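Local coordinates for octopine dehydrogenase (Pecten maximus, PDB 3C7D), which catalyses the NADH-dependent reductive condensation of L-arginine with pyruvate to D-octopine, the reverse of octopine dehydrogenation, at residues Met138-Thr143 with Ala167-Lys172; Ala83-Leu88 with Leu111-Pro116. All coordinates share one frame; numbering follows the deposited sequence.

How the contacts relate
Contacts 1 and 2 lie in one mixed sheet, their centres about 10 Å apart, and are joined where strand 137-141 of contact 1 runs parallel to strand 111-114 of contact 2. The seam includes two probable hydrogen bonds, Met139 O to Gly114 N and Met139 N to Ile112 O, both 2.8 Å. Further along, the Phe141 ring packs on Leu115, CG to CD1 at 3.6 Å. Both contacts run out toward the substrates at the same end of the sheet: Thr143 of contact 1 binds pyruvate, while Pro116 of contact 2 touches the nicotinamide-side ribose of NAD and has its side chain about 5 Å from pyruvate.

Contact 1. Residues Met138-Thr143 with Ala167-Lys172; sequences MMSFET and AASLIK. With PYR (pyruvic acid), chain C.
The carboxylate of Glu142 accepts a hydrogen bond from the backbone of Ala167, N to OE2 at 2.8 Å, the N-H approaching from above the carboxylate plane. Ala167 O in turn receives Glu142 N, so one residue holds both polar backbone atoms of the other, by side chain and by main chain. The Glu142 CG lies between the backbone N and the carbonyl carbon (chi1 52°), and the extended chain brings OE2 to Ala167 N.

From here the two strands run antiparallel, Ser140 opposite Ser169 and Met138 opposite Ile171 as hydrogen-bonded pairs. Ser169 N reaches Ser140 O at 2.9 Å, and Ser140 N gives a longer, more bent bond to Ser169 O. Met138 and Ile171 exchange two near-straight bonds, with Ile171 N to Met138 O at 3.0 Å. Outward, Phe141 bonds through its backbone to Gly114 of strand 111-114, and Ala168 to Arg195 and Ala197 on the other flank. The hydroxyl of Ser140 is satisfied elsewhere, by Glu122 of helix 121-129.

On the sheet face of Met139 and Phe141, the methyl of Ala168 sits over the middle of the Phe141 ring, its CB 3.4 Å from the centroid and 4° off the normal, a CH-pi contact. The terminal CE of Met139 reaches the same methyl at 4.0 Å, and Phe194 meets the ring edge-to-face. On the opposite side of the sheet, Met138 CE lies against Ile171 CG2 at 3.8 Å.

Past the strand, Thr143 OG1 donates a hydrogen bond to pyruvate O at 2.8 Å; His212, the active-site residue, also bonds the pyruvate. The chemistry thus passes from paired backbone amides to a substrate-binding hydroxyl within a few residues, and the Glu142-Ala167 pairing ties down the chain immediately before Thr143.

Contact 2. Residues Ala83-Leu88 with Leu111-Pro116; sequences ADVVIL and LIVGLP. With NAD (nicotinamide-adenine-dinucleotide), chain B.
Val86 is gripped through both its backbone polar atoms: its N donates to Leu111 O and its O accepts from Val113 N, each at 2.7 Å. The ladder continues in the staggered manner of parallel strands, with Leu111 N on Asp84 O before it and Leu88 N on Val113 O after it. A last rung, Leu115 N to Leu88 O at 2.8 Å, carries the pairing just beyond strand 111-114.

Ile87 lies alongside Val113 and Leu115, pointing the same way as both. With CG1 beside the backbone N (chi1 -49°), Ile87 CG1 lies against Val113 CB at 3.9 Å, while its CG2 packs on Leu115 CB at 3.6 Å and also reaches Val113 CG1. On this same face Val85 CG1 touches Leu111 CD2 at 4.0 Å.

A cis peptide bond precedes Pro116, whose CD comes to 3.6 Å from O4D, the ring oxygen of the nicotinamide-side ribose of NAD.

The two strands and helix 95-102 form a beta-alpha-beta unit of the Rossmann-type nucleotide-binding fold. That helix lies over the face of Val86, Leu88 and Ile112, while helix 180-188 packs on the face of Val85, Ile87 and Leu111; strands 3-8 and 137-141 flank the pair on its outer edges.

Contact 1. Residues Met138-Thr143 with Ala167-Lys172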
# COMPACT_ATOMS: atom_id res chain seq x y z
N MET A 138 10.07 5.19 -9.62
CA MET A 138 9.10 4.92 -8.55
C MET A 138 8.26 3.68 -8.85
O MET A 138 7.59 3.61 -9.88
CB MET A 138 8.20 6.13 -8.33
CG MET A 138 8.92 7.35 -7.82
SD MET A 138 7.90 8.83 -7.88
CE MET A 138 7.94 9.22 -9.63
N MET A 139 8.30 2.71 -7.93
CA MET A 139 7.65 1.41 -8.12
C MET A 139 6.63 1.10 -7.01
O MET A 139 6.99 1.05 -5.83
CB MET A 139 8.71 0.31 -8.19
CG MET A 139 8.27 -0.96 -8.89
SD MET A 139 9.56 -2.21 -8.87
CE MET A 139 8.95 -3.35 -10.10
N SER A 140 5.38 0.88 -7.40
CA SER A 140 4.31 0.64 -6.43
C SER A 140 3.66 -0.75 -6.55
O SER A 140 3.01 -1.05 -7.56
CB SER A 140 3.23 1.73 -6.56
OG SER A 140 3.73 2.98 -6.13
N PHE A 141 3.85 -1.58 -5.53
CA PHE A 141 3.28 -2.93 -5.47
C PHE A 141 1.89 -2.90 -4.85
O PHE A 141 1.64 -2.13 -3.93
CB PHE A 141 4.18 -3.87 -4.67
CG PHE A 141 5.34 -4.40 -5.46
CD1 PHE A 141 6.49 -3.63 -5.64
CD2 PHE A 141 5.29 -5.68 -6.01
CE1 PHE A 141 7.57 -4.12 -6.37
CE2 PHE A 141 6.36 -6.18 -6.74
CZ PHE A 141 7.50 -5.40 -6.92
N GLU A 142 1.00 -3.75 -5.36
CA GLU A 142 -0.42 -3.71 -4.97
C GLU A 142 -0.68 -4.04 -3.50
O GLU A 142 -1.62 -3.51 -2.90
CB GLU A 142 -1.29 -4.58 -5.89
CG GLU A 142 -0.82 -6.02 -6.09
CD GLU A 142 -1.66 -6.79 -7.10
OE1 GLU A 142 -2.84 -6.44 -7.30
OE2 GLU A 142 -1.14 -7.75 -7.69
N THR A 143 0.14 -4.93 -2.94
CA THR A 143 0.05 -5.33 -1.54
C THR A 143 1.39 -5.89 -1.05
O THR A 143 2.38 -5.86 -1.79
CB THR A 143 -1.11 -6.35 -1.29
OG1 THR A 143 -1.29 -6.55 0.11
CG2 THR A 143 -0.84 -7.69 -1.97
N ALA A 167 1.37 -7.77 -8.83
CA ALA A 167 1.57 -6.71 -9.81
C ALA A 167 2.22 -5.47 -9.21
O ALA A 167 1.98 -5.13 -8.05
CB ALA A 167 0.25 -6.35 -10.47
N ALA A 168 3.05 -4.80 -10.01
CA ALA A 168 3.71 -3.56 -9.61
C ALA A 168 3.71 -2.55 -10.75
O ALA A 168 3.96 -2.91 -11.90
CB ALA A 168 5.12 -3.84 -9.15
N SER A 169 3.44 -1.29 -10.43
CA SER A 169 3.50 -0.22 -11.42
C SER A 169 4.87 0.47 -11.38
O SER A 169 5.66 0.23 -10.47
CB SER A 169 2.41 0.81 -11.18
OG SER A 169 2.79 1.72 -10.17
N LEU A 170 5.13 1.32 -12.37
CA LEU A 170 6.42 1.98 -12.52
C LEU A 170 6.31 3.32 -13.25
O LEU A 170 5.66 3.41 -14.29
CB LEU A 170 7.41 1.06 -13.27
CG LEU A 170 8.80 1.58 -13.64
CD1 LEU A 170 9.76 1.50 -12.46
CD2 LEU A 170 9.35 0.81 -14.84
N ILE A 171 6.93 4.34 -12.67
CA ILE A 171 7.18 5.60 -13.35
C ILE A 171 8.68 5.69 -13.59
O ILE A 171 9.46 5.86 -12.65
CB ILE A 171 6.71 6.83 -12.52
CG1 ILE A 171 5.19 6.77 -12.29
CG2 ILE A 171 7.11 8.14 -13.21
CD1 ILE A 171 4.68 7.79 -11.28
N LYS A 172 9.09 5.54 -14.85
CA LYS A 172 10.49 5.60 -15.22
C LYS A 172 11.01 7.02 -15.11
O LYS A 172 10.34 7.97 -15.53
CB LYS A 172 10.72 5.08 -16.64
CG LYS A 172 11.15 3.63 -16.70
CD LYS A 172 10.85 3.00 -18.05
CE LYS A 172 11.79 3.50 -19.15
NZ LYS A 172 11.46 2.88 -20.46
C PYR C . -4.34 -5.02 1.10
O PYR C . -3.27 -4.62 0.41
OXT PYR C . -4.22 -5.02 2.46
CA PYR C . -5.58 -5.42 0.46
O3 PYR C . -6.75 -5.13 1.13
CB PYR C . -5.58 -6.21 -0.88

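Contact 2. Residues Ala83-Leu88 with Leu111-Pro116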
# COMPACT_ATOMS: atom_id res chain seq x y z
N ALA A 83 22.80 3.28 -2.39
CA ALA A 83 21.70 2.33 -2.51
C ALA A 83 21.08 2.34 -3.90
O ALA A 83 20.61 3.38 -4.38
CB ALA A 83 20.63 2.60 -1.44
N ASP A 84 21.10 1.17 -4.54
CA ASP A 84 20.50 0.99 -5.86
C ASP A 84 18.98 0.88 -5.75
O ASP A 84 18.25 1.41 -6.60
CB ASP A 84 21.07 -0.25 -6.54
CG ASP A 84 22.59 -0.20 -6.69
OD1 ASP A 84 23.09 0.71 -7.39
OD2 ASP A 84 23.27 -1.07 -6.11
N VAL A 85 18.51 0.20 -4.70
CA VAL A 85 17.07 -0.02 -4.48
C VAL A 85 16.65 0.39 -3.07
O VAL A 85 17.21 -0.09 -2.08
CB VAL A 85 16.65 -1.49 -4.75
CG1 VAL A 85 15.15 -1.60 -4.92
CG2 VAL A 85 17.36 -2.06 -5.97
N VAL A 86 15.66 1.27 -2.98
CA VAL A 86 15.14 1.71 -1.69
C VAL A 86 13.69 1.25 -1.56
O VAL A 86 12.80 1.77 -2.24
CB VAL A 86 15.24 3.25 -1.50
CG1 VAL A 86 14.77 3.66 -0.12
CG2 VAL A 86 16.67 3.74 -1.73
N ILE A 87 13.47 0.26 -0.69
CA ILE A 87 12.16 -0.37 -0.56
C ILE A 87 11.51 -0.02 0.78
O ILE A 87 12.04 -0.33 1.85
CB ILE A 87 12.24 -1.91 -0.73
CG1 ILE A 87 13.03 -2.29 -1.98
CG2 ILE A 87 10.84 -2.51 -0.79
CD1 ILE A 87 13.40 -3.76 -2.08
N LEU A 88 10.35 0.63 0.70
CA LEU A 88 9.58 0.99 1.89
C LEU A 88 8.54 -0.07 2.21
O LEU A 88 7.58 -0.27 1.46
CB LEU A 88 8.89 2.35 1.69
CG LEU A 88 9.68 3.63 2.01
CD1 LEU A 88 10.99 3.70 1.25
CD2 LEU A 88 8.83 4.86 1.72
N LEU A 111 16.18 3.09 -7.44
CA LEU A 111 14.83 2.58 -7.63
C LEU A 111 14.10 2.63 -6.29
O LEU A 111 14.49 1.95 -5.33
CB LEU A 111 14.86 1.15 -8.17
CG LEU A 111 13.55 0.37 -8.35
CD1 LEU A 111 12.68 0.96 -9.46
CD2 LEU A 111 13.87 -1.08 -8.63
N ILE A 112 13.07 3.46 -6.21
CA ILE A 112 12.31 3.65 -4.98
C ILE A 112 11.00 2.85 -5.02
O ILE A 112 10.14 3.09 -5.87
CB ILE A 112 12.10 5.15 -4.63
CG1 ILE A 112 13.47 5.82 -4.42
CG2 ILE A 112 11.26 5.29 -3.37
CD1 ILE A 112 13.45 7.33 -4.42
N VAL A 113 10.88 1.90 -4.10
CA VAL A 113 9.81 0.92 -4.12
C VAL A 113 8.91 1.02 -2.89
O VAL A 113 9.38 0.99 -1.76
CB VAL A 113 10.37 -0.54 -4.25
CG1 VAL A 113 9.24 -1.56 -4.26
CG2 VAL A 113 11.23 -0.68 -5.50
N GLY A 114 7.61 1.16 -3.13
CA GLY A 114 6.61 1.04 -2.08
C GLY A 114 6.11 -0.39 -2.05
O GLY A 114 5.45 -0.83 -3.00
N LEU A 115 6.43 -1.11 -0.98
CA LEU A 115 6.07 -2.53 -0.88
C LEU A 115 5.30 -2.88 0.41
O LEU A 115 5.86 -3.52 1.31
CB LEU A 115 7.33 -3.40 -1.01
CG LEU A 115 7.20 -4.93 -1.05
CD1 LEU A 115 6.95 -5.42 -2.46
CD2 LEU A 115 8.41 -5.60 -0.44
N PRO A 116 4.04 -2.42 0.54
CA PRO A 116 3.36 -1.32 -0.15
C PRO A 116 3.85 -0.02 0.50
O PRO A 116 4.47 -0.11 1.57
CB PRO A 116 1.87 -1.56 0.18
CG PRO A 116 1.81 -2.91 0.84
CD PRO A 116 3.13 -3.08 1.49
PA NAD B . 3.73 -3.40 10.73
O1A NAD B . 2.55 -2.91 11.48
O2A NAD B . 4.19 -4.71 11.24
O5B NAD B . 4.93 -2.33 10.83
C5B NAD B . 5.15 -1.56 11.99
C4B NAD B . 6.35 -0.66 11.71
O4B NAD B . 5.94 0.64 11.34
C3B NAD B . 7.26 -0.49 12.91
O3B NAD B . 8.21 -1.52 12.97
C2B NAD B . 7.89 0.86 12.65
O2B NAD B . 9.06 0.71 11.88
C1B NAD B . 6.85 1.61 11.84
N9A NAD B . 6.14 2.57 12.72
C8A NAD B . 5.07 2.29 13.54
N7A NAD B . 4.71 3.42 14.19
C5A NAD B . 5.53 4.42 13.80
C6A NAD B . 5.60 5.76 14.15
N6A NAD B . 5.00 6.15 15.28
N1A NAD B . 6.56 6.58 13.58
C2A NAD B . 7.46 6.06 12.67
N3A NAD B . 7.39 4.72 12.33
C4A NAD B . 6.44 3.91 12.88
O3 NAD B . 3.37 -3.46 9.15
PN NAD B . 3.72 -4.71 8.19
O1N NAD B . 3.14 -5.95 8.77
O2N NAD B . 5.16 -4.69 7.85
O5D NAD B . 2.86 -4.38 6.87
C5D NAD B . 3.06 -3.22 6.11
C4D NAD B . 1.88 -3.03 5.16
O4D NAD B . 1.59 -4.24 4.49
C3D NAD B . 0.62 -2.59 5.89
O3D NAD B . 0.11 -1.44 5.26
C2D NAD B . -0.35 -3.75 5.75
O2D NAD B . -1.66 -3.29 5.49
C1D NAD B . 0.20 -4.53 4.57
N1N NAD B . -0.02 -5.99 4.68
C2N NAD B . 0.40 -6.69 5.78
C3N NAD B . 0.20 -8.07 5.88
C7N NAD B . 1.10 -8.88 6.77
O7N NAD B . 0.94 -10.28 6.79
N7N NAD B . 2.02 -8.27 7.52
C4N NAD B . -0.45 -8.73 4.83
C5N NAD B . -0.87 -8.03 3.71
C6N NAD B . -0.64 -6.65 3.65